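HAD hydrolase, family IA, variant 3 (Entamoeba histolytica, PDB 6W04) probably acts as a magnesium-dependent hydrolase of the haloacid dehalogenase superfamily, with its natural substrate not established. Local coordinates at residues A[85-90]-A[121-126]; A[105-110]-A[132-137]. All coordinates share one frame; numbering follows the deposited sequence.

Contact 1. Residues A[85-90]-A[121-126]; sequences IKLCDG and QKYHLE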
loop_
_atom_site.group_PDB
_atom_site.type_symbol
_atom_site.label_atom_id
_atom_site.label_comp_id
_atom_site.label_asym_id
_atom_site.label_seq_id
_atom_site.Cartn_x
_atom_site.Cartn_y
_atom_site.Cartn_z
ATOM N N ILE A 85 4.337 -14.068 -6.249
ATOM C CA ILE A 85 4.712 -12.694 -5.927
ATOM C C ILE A 85 5.423 -12.684 -4.581
ATOM O O ILE A 85 4.894 -13.184 -3.582
ATOM C CB ILE A 85 3.480 -11.801 -5.919
ATOM C CG1 ILE A 85 2.859 -11.776 -7.320
ATOM C CG2 ILE A 85 3.829 -10.396 -5.400
ATOM C CD1 ILE A 85 1.419 -11.216 -7.308
ATOM N N LYS A 86 6.637 -12.148 -4.558
ATOM C CA LYS A 86 7.491 -12.140 -3.376
ATOM C C LYS A 86 7.568 -10.730 -2.797
ATOM O O LYS A 86 7.246 -9.740 -3.469
ATOM C CB LYS A 86 8.902 -12.627 -3.720
ATOM C CG LYS A 86 8.974 -14.076 -4.155
ATOM C CD LYS A 86 10.364 -14.437 -4.665
ATOM C CE LYS A 86 10.401 -15.881 -5.155
ATOM N NZ LYS A 86 9.367 -16.127 -6.212
ATOM N N LEU A 87 8.031 -10.643 -1.548
ATOM C CA LEU A 87 8.356 -9.338 -0.991
ATOM C C LEU A 87 9.415 -8.665 -1.856
ATOM O O LEU A 87 10.333 -9.318 -2.350
ATOM C CB LEU A 87 8.850 -9.472 0.446
ATOM C CG LEU A 87 7.803 -9.789 1.509
ATOM C CD1 LEU A 87 8.480 -10.028 2.845
ATOM C CD2 LEU A 87 6.778 -8.676 1.632
ATOM N N CYS A 88 9.264 -7.354 -2.047
ATOM C CA CYS A 88 10.117 -6.590 -2.946
ATOM C C CYS A 88 11.596 -6.803 -2.620
ATOM O O CYS A 88 11.978 -7.006 -1.459
ATOM C CB CYS A 88 9.739 -5.102 -2.854
ATOM S SG CYS A 88 10.753 -4.013 -3.865
ATOM N N ASP A 89 12.427 -6.802 -3.667
ATOM C CA ASP A 89 13.874 -6.950 -3.494
ATOM C C ASP A 89 14.390 -5.988 -2.432
ATOM O O ASP A 89 14.013 -4.815 -2.403
ATOM C CB ASP A 89 14.615 -6.685 -4.809
ATOM C CG ASP A 89 14.467 -7.807 -5.818
ATOM O OD1 ASP A 89 13.929 -8.879 -5.475
ATOM O OD2 ASP A 89 14.893 -7.602 -6.971
ATOM N N GLY A 90 15.253 -6.496 -1.556
ATOM C CA GLY A 90 15.860 -5.676 -0.528
ATOM C C GLY A 90 15.010 -5.440 0.700
ATOM O O GLY A 90 15.543 -4.990 1.722
ATOM N N GLN A 121 -0.133 -14.740 6.386
ATOM C CA GLN A 121 0.007 -16.162 6.116
ATOM C C GLN A 121 1.062 -16.421 5.040
ATOM O O GLN A 121 1.977 -17.234 5.223
ATOM C CB GLN A 121 -1.361 -16.704 5.685
ATOM C CG GLN A 121 -1.741 -18.091 6.126
ATOM C CD GLN A 121 -3.263 -18.316 6.050
ATOM O OE1 GLN A 121 -3.780 -19.278 6.616
ATOM N NE2 GLN A 121 -3.979 -17.416 5.352
ATOM N N LYS A 122 0.947 -15.731 3.905
ATOM C CA LYS A 122 1.793 -16.035 2.748
ATOM C C LYS A 122 3.225 -15.552 2.962
ATOM O O LYS A 122 4.179 -16.224 2.564
ATOM C CB LYS A 122 1.198 -15.388 1.479
ATOM C CG LYS A 122 2.037 -15.627 0.213
ATOM C CD LYS A 122 1.370 -15.035 -1.047
ATOM C CE LYS A 122 2.192 -15.406 -2.312
ATOM N NZ LYS A 122 2.142 -16.876 -2.604
ATOM N N TYR A 123 3.402 -14.395 3.583
ATOM C CA TYR A 123 4.728 -13.811 3.672
ATOM C C TYR A 123 5.394 -13.990 5.030
ATOM O O TYR A 123 6.507 -13.488 5.219
ATOM C CB TYR A 123 4.658 -12.326 3.285
ATOM C CG TYR A 123 4.211 -12.185 1.842
ATOM C CD1 TYR A 123 5.043 -12.595 0.808
ATOM C CD2 TYR A 123 2.940 -11.703 1.513
ATOM C CE1 TYR A 123 4.637 -12.508 -0.537
ATOM C CE2 TYR A 123 2.524 -11.634 0.172
ATOM C CZ TYR A 123 3.381 -12.036 -0.843
ATOM O OH TYR A 123 3.021 -11.953 -2.178
ATOM N N HIS A 124 4.774 -14.716 5.962
ATOM C CA HIS A 124 5.398 -14.991 7.270
ATOM C C HIS A 124 5.767 -13.695 7.981
ATOM O O HIS A 124 6.825 -13.578 8.597
ATOM C CB HIS A 124 6.625 -15.890 7.118
ATOM C CG HIS A 124 6.395 -17.043 6.196
ATOM N ND1 HIS A 124 5.427 -17.995 6.433
ATOM C CD2 HIS A 124 6.983 -17.381 5.024
ATOM C CE1 HIS A 124 5.446 -18.886 5.456
ATOM N NE2 HIS A 124 6.379 -18.536 4.589
ATOM N N LEU A 125 4.871 -12.714 7.896
ATOM C CA LEU A 125 5.175 -11.375 8.381
ATOM C C LEU A 125 5.501 -11.336 9.865
ATOM O O LEU A 125 6.206 -10.421 10.304
ATOM C CB LEU A 125 4.015 -10.441 8.064
ATOM C CG LEU A 125 3.834 -10.087 6.588
ATOM C CD1 LEU A 125 2.667 -9.101 6.483
ATOM C CD2 LEU A 125 5.129 -9.499 5.955
ATOM N N GLU A 126 5.032 -12.308 10.650
ATOM C CA GLU A 126 5.395 -12.336 12.062
ATOM C C GLU A 126 6.899 -12.523 12.273
ATOM O O GLU A 126 7.381 -12.323 13.394
ATOM C CB GLU A 126 4.612 -13.445 12.777
ATOM C CG GLU A 126 5.145 -14.853 12.546
ATOM C CD GLU A 126 4.734 -15.494 11.208
ATOM O OE1 GLU A 126 3.973 -14.872 10.426
ATOM O OE2 GLU A 126 5.182 -16.642 10.952
#
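Tyr123 reaches across to the loop 85-90, where its hydroxyl donates a hydrogen bond to the backbone carbonyl of Ile85, Tyr123 OH to Ile85 O 2.6 Å. The acceptor lies at the ring edge, near the ring plane. The hydroxyl stands above the carbonyl plane, 55° out of it, with a C=O...O angle of 123°. Beside this bond, CG2 of Ile85 lies 3.7 Å from Tyr123 OH. Leu87 brings its branch point rather than a methyl to the ring, CG to Tyr123 CD1 4.0 Å, in an oblique approach. One ring face carries Lys122 from the same helix, its CG over the ring centre, 3.9 Å above the plane. In this HAD fold, helix 113-123 flanks the parallel sheet, and loop 85-90 leads from helix 62-82 to helix 91-100. Tyr123, in the last turn of helix 113-123, meets the loop before helix 91-100. Lys122 also reaches the loop, with CE 3.7 Å from Ile85 O. The bend at chi4 (68°) sets NZ, which bonds to the carbonyls of Met81 and Ser83. Leu80 of helix 62-82 also packs on Ile85, Lys122 and Tyr123, while Ile13 touches Tyr123.

Contact 2. Residues A[105-110]-A[132-137]; sequences FTIATS and DKIIFN. With EDO (1,2-ethanediol), chain C.
Ala108 and Ile135 form the parallel bridge that joins two neighbouring strands, 105-109 and 135-137. The strands are linked through helix 113-123 in a beta-alpha-beta unit of the Rossmann-like HAD core, and 135-137 lies at one edge of the sheet. The strand axes run 4.7 Å apart at 12°. Ile135 makes both backbone bonds: its N donates to Ile107 O (2.8 Å, 164° at the hydrogen), and its O accepts a more bent bond from Thr109 N. The packing is close here. Ile107 and Ile134 lie side by side and point the same way, CG2 to CG2 4.1 Å. Ala108 and Ile135 point to the other face, where Tyr150, Ile149 and Ala153 of helix 148-157 cover them. Thr106 adds a side-chain bond before strand 135-137 begins. Its OG1 is anti to the backbone N (chi1 -168°) and donates to Lys133 O at 2.7 Å, from above the carbonyl plane. Thr109 turns its methyl to this contact, CG2 to Phe136 CB 3.9 Å. Its OG1 bonds to Ser111 N and, weakly, to Asn9, a magnesium ligand. The contact is looser at Ser110, which is exposed. There the nearest atom of Asn137 to Ser110 O is CB, at 3.3 Å, and OD1 of Asn137 accepts from Phe139 N. A 1,2-ethanediol, probably from the crystallisation liquor, is held by Lys144 NZ and by Ser110, with Ser110 OG to ethanediol O2 at 2.9 Å.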
loop_
_atom_site.group_PDB
_atom_site.type_symbol
_atom_site.label_atom_id
_atom_site.label_comp_id
_atom_site.label_asym_id
_atom_site.label_seq_id
_atom_site.Cartn_x
_atom_site.Cartn_y
_atom_site.Cartn_z
ATOM N N PHE A 105 9.599 -0.271 13.091
ATOM C CA PHE A 105 8.983 -0.163 11.784
ATOM C C PHE A 105 7.716 -1.000 11.784
ATOM O O PHE A 105 7.606 -1.990 12.518
ATOM C CB PHE A 105 9.926 -0.616 10.654
ATOM C CG PHE A 105 10.439 -2.034 10.793
ATOM C CD1 PHE A 105 9.792 -3.086 10.151
ATOM C CD2 PHE A 105 11.588 -2.312 11.540
ATOM C CE1 PHE A 105 10.266 -4.402 10.250
ATOM C CE2 PHE A 105 12.076 -3.634 11.668
ATOM C CZ PHE A 105 11.420 -4.683 11.016
ATOM N N THR A 106 6.764 -0.606 10.950
ATOM C CA THR A 106 5.555 -1.401 10.826
ATOM C C THR A 106 4.958 -1.185 9.445
ATOM O O THR A 106 5.427 -0.353 8.658
ATOM C CB THR A 106 4.537 -1.056 11.921
ATOM O OG1 THR A 106 3.503 -2.049 11.907
ATOM C CG2 THR A 106 3.902 0.345 11.687
ATOM N N ILE A 107 3.897 -1.935 9.181
ATOM C CA ILE A 107 3.130 -1.871 7.947
ATOM C C ILE A 107 1.843 -1.100 8.198
ATOM O O ILE A 107 1.199 -1.263 9.248
ATOM C CB ILE A 107 2.822 -3.287 7.434
ATOM C CG1 ILE A 107 4.081 -3.933 6.857
ATOM C CG2 ILE A 107 1.685 -3.235 6.374
ATOM C CD1 ILE A 107 3.969 -5.487 6.688
ATOM N N ALA A 108 1.469 -0.252 7.236
ATOM C CA ALA A 108 0.141 0.340 7.162
ATOM C C ALA A 108 -0.422 0.003 5.788
ATOM O O ALA A 108 0.285 0.109 4.783
ATOM C CB ALA A 108 0.186 1.851 7.376
ATOM N N THR A 109 -1.669 -0.439 5.735
ATOM C CA THR A 109 -2.247 -0.776 4.450
ATOM C C THR A 109 -3.704 -0.350 4.437
ATOM O O THR A 109 -4.368 -0.335 5.476
ATOM C CB THR A 109 -2.101 -2.288 4.153
ATOM O OG1 THR A 109 -2.808 -2.630 2.955
ATOM C CG2 THR A 109 -2.632 -3.127 5.292
ATOM N N SER A 110 -4.192 0.001 3.246
ATOM C CA SER A 110 -5.617 0.227 3.041
ATOM C C SER A 110 -6.403 -1.069 2.986
ATOM O O SER A 110 -7.637 -1.022 2.966
ATOM C CB SER A 110 -5.878 0.983 1.739
ATOM O OG SER A 110 -5.218 2.231 1.694
ATOM N N ASP A 132 0.137 -7.217 15.956
ATOM C CA ASP A 132 -0.806 -6.289 16.572
ATOM C C ASP A 132 -0.497 -4.819 16.267
ATOM O O ASP A 132 -1.365 -3.971 16.479
ATOM C CB ASP A 132 -0.837 -6.527 18.088
ATOM C CG ASP A 132 -1.776 -5.577 18.824
ATOM O OD1 ASP A 132 -2.948 -5.435 18.420
ATOM O OD2 ASP A 132 -1.335 -4.976 19.831
ATOM N N LYS A 133 0.696 -4.505 15.754
ATOM C CA LYS A 133 1.054 -3.143 15.347
ATOM C C LYS A 133 0.944 -2.912 13.843
ATOM O O LYS A 133 1.299 -1.826 13.374
ATOM C CB LYS A 133 2.477 -2.801 15.812
ATOM C CG LYS A 133 2.664 -2.873 17.346
ATOM C CD LYS A 133 4.076 -2.495 17.763
ATOM C CE LYS A 133 4.215 -2.513 19.282
ATOM N NZ LYS A 133 5.622 -2.285 19.729
ATOM N N ILE A 134 0.495 -3.902 13.078
ATOM C CA ILE A 134 0.203 -3.689 11.663
ATOM C C ILE A 134 -1.099 -2.903 11.568
ATOM O O ILE A 134 -2.118 -3.290 12.152
ATOM C CB ILE A 134 0.106 -5.026 10.912
ATOM C CG1 ILE A 134 1.469 -5.736 10.852
ATOM C CG2 ILE A 134 -0.480 -4.825 9.509
ATOM C CD1 ILE A 134 1.411 -7.130 10.266
ATOM N N ILE A 135 -1.068 -1.771 10.873
ATOM C CA ILE A 135 -2.249 -0.928 10.728
ATOM C C ILE A 135 -2.935 -1.304 9.430
ATOM O O ILE A 135 -2.309 -1.296 8.363
ATOM C CB ILE A 135 -1.896 0.571 10.746
ATOM C CG1 ILE A 135 -1.084 0.921 12.003
ATOM C CG2 ILE A 135 -3.180 1.417 10.660
ATOM C CD1 ILE A 135 -1.688 0.405 13.289
ATOM N N PHE A 136 -4.220 -1.629 9.519
ATOM C CA PHE A 136 -5.008 -1.969 8.346
ATOM C C PHE A 136 -6.374 -1.298 8.448
ATOM O O PHE A 136 -6.739 -0.734 9.482
ATOM C CB PHE A 136 -5.150 -3.489 8.192
ATOM C CG PHE A 136 -5.880 -4.143 9.312
ATOM C CD1 PHE A 136 -7.252 -4.332 9.246
ATOM C CD2 PHE A 136 -5.192 -4.587 10.446
ATOM C CE1 PHE A 136 -7.938 -4.940 10.281
ATOM C CE2 PHE A 136 -5.876 -5.206 11.499
ATOM C CZ PHE A 136 -7.247 -5.383 11.427
ATOM N N ASN A 137 -7.140 -1.373 7.363
ATOM C CA ASN A 137 -8.474 -0.782 7.343
ATOM C C ASN A 137 -9.424 -1.607 8.197
ATOM O O ASN A 137 -10.005 -2.597 7.741
ATOM C CB ASN A 137 -9.009 -0.665 5.922
ATOM C CG ASN A 137 -10.405 -0.088 5.897
ATOM O OD1 ASN A 137 -10.834 0.541 6.868
ATOM N ND2 ASN A 137 -11.139 -0.333 4.813
HETATM C C1 EDO C . -2.794 0.200 -1.809
HETATM O O1 EDO C . -1.541 0.350 -1.154
HETATM C C2 EDO C . -3.760 0.668 -0.776
HETATM O O2 EDO C . -3.064 1.715 -0.105
#

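Contact 2 is buried in the sheet, whereas contact 1 lies nearer the surface, with centres 14 Å apart. Both involve the beta-alpha-beta unit. Contact 2 pairs its two strands; contact 1 ties the end of its helix, 113-123, to the loop 85-90. The chemistry follows the place. Contact 2 rests mainly on backbone bonds, with one threonine hydroxyl adding a third, and has aliphatic side chains on both faces of the sheet. Contact 1 depends on one side chain bonding to a loop carbonyl. The two meet where Leu125 CD1 packs on Ile107 CD1 at 3.8 Å. The side chain of Ser110 is about 7 Å from the magnesium ion, that of Leu87 about 12 Å.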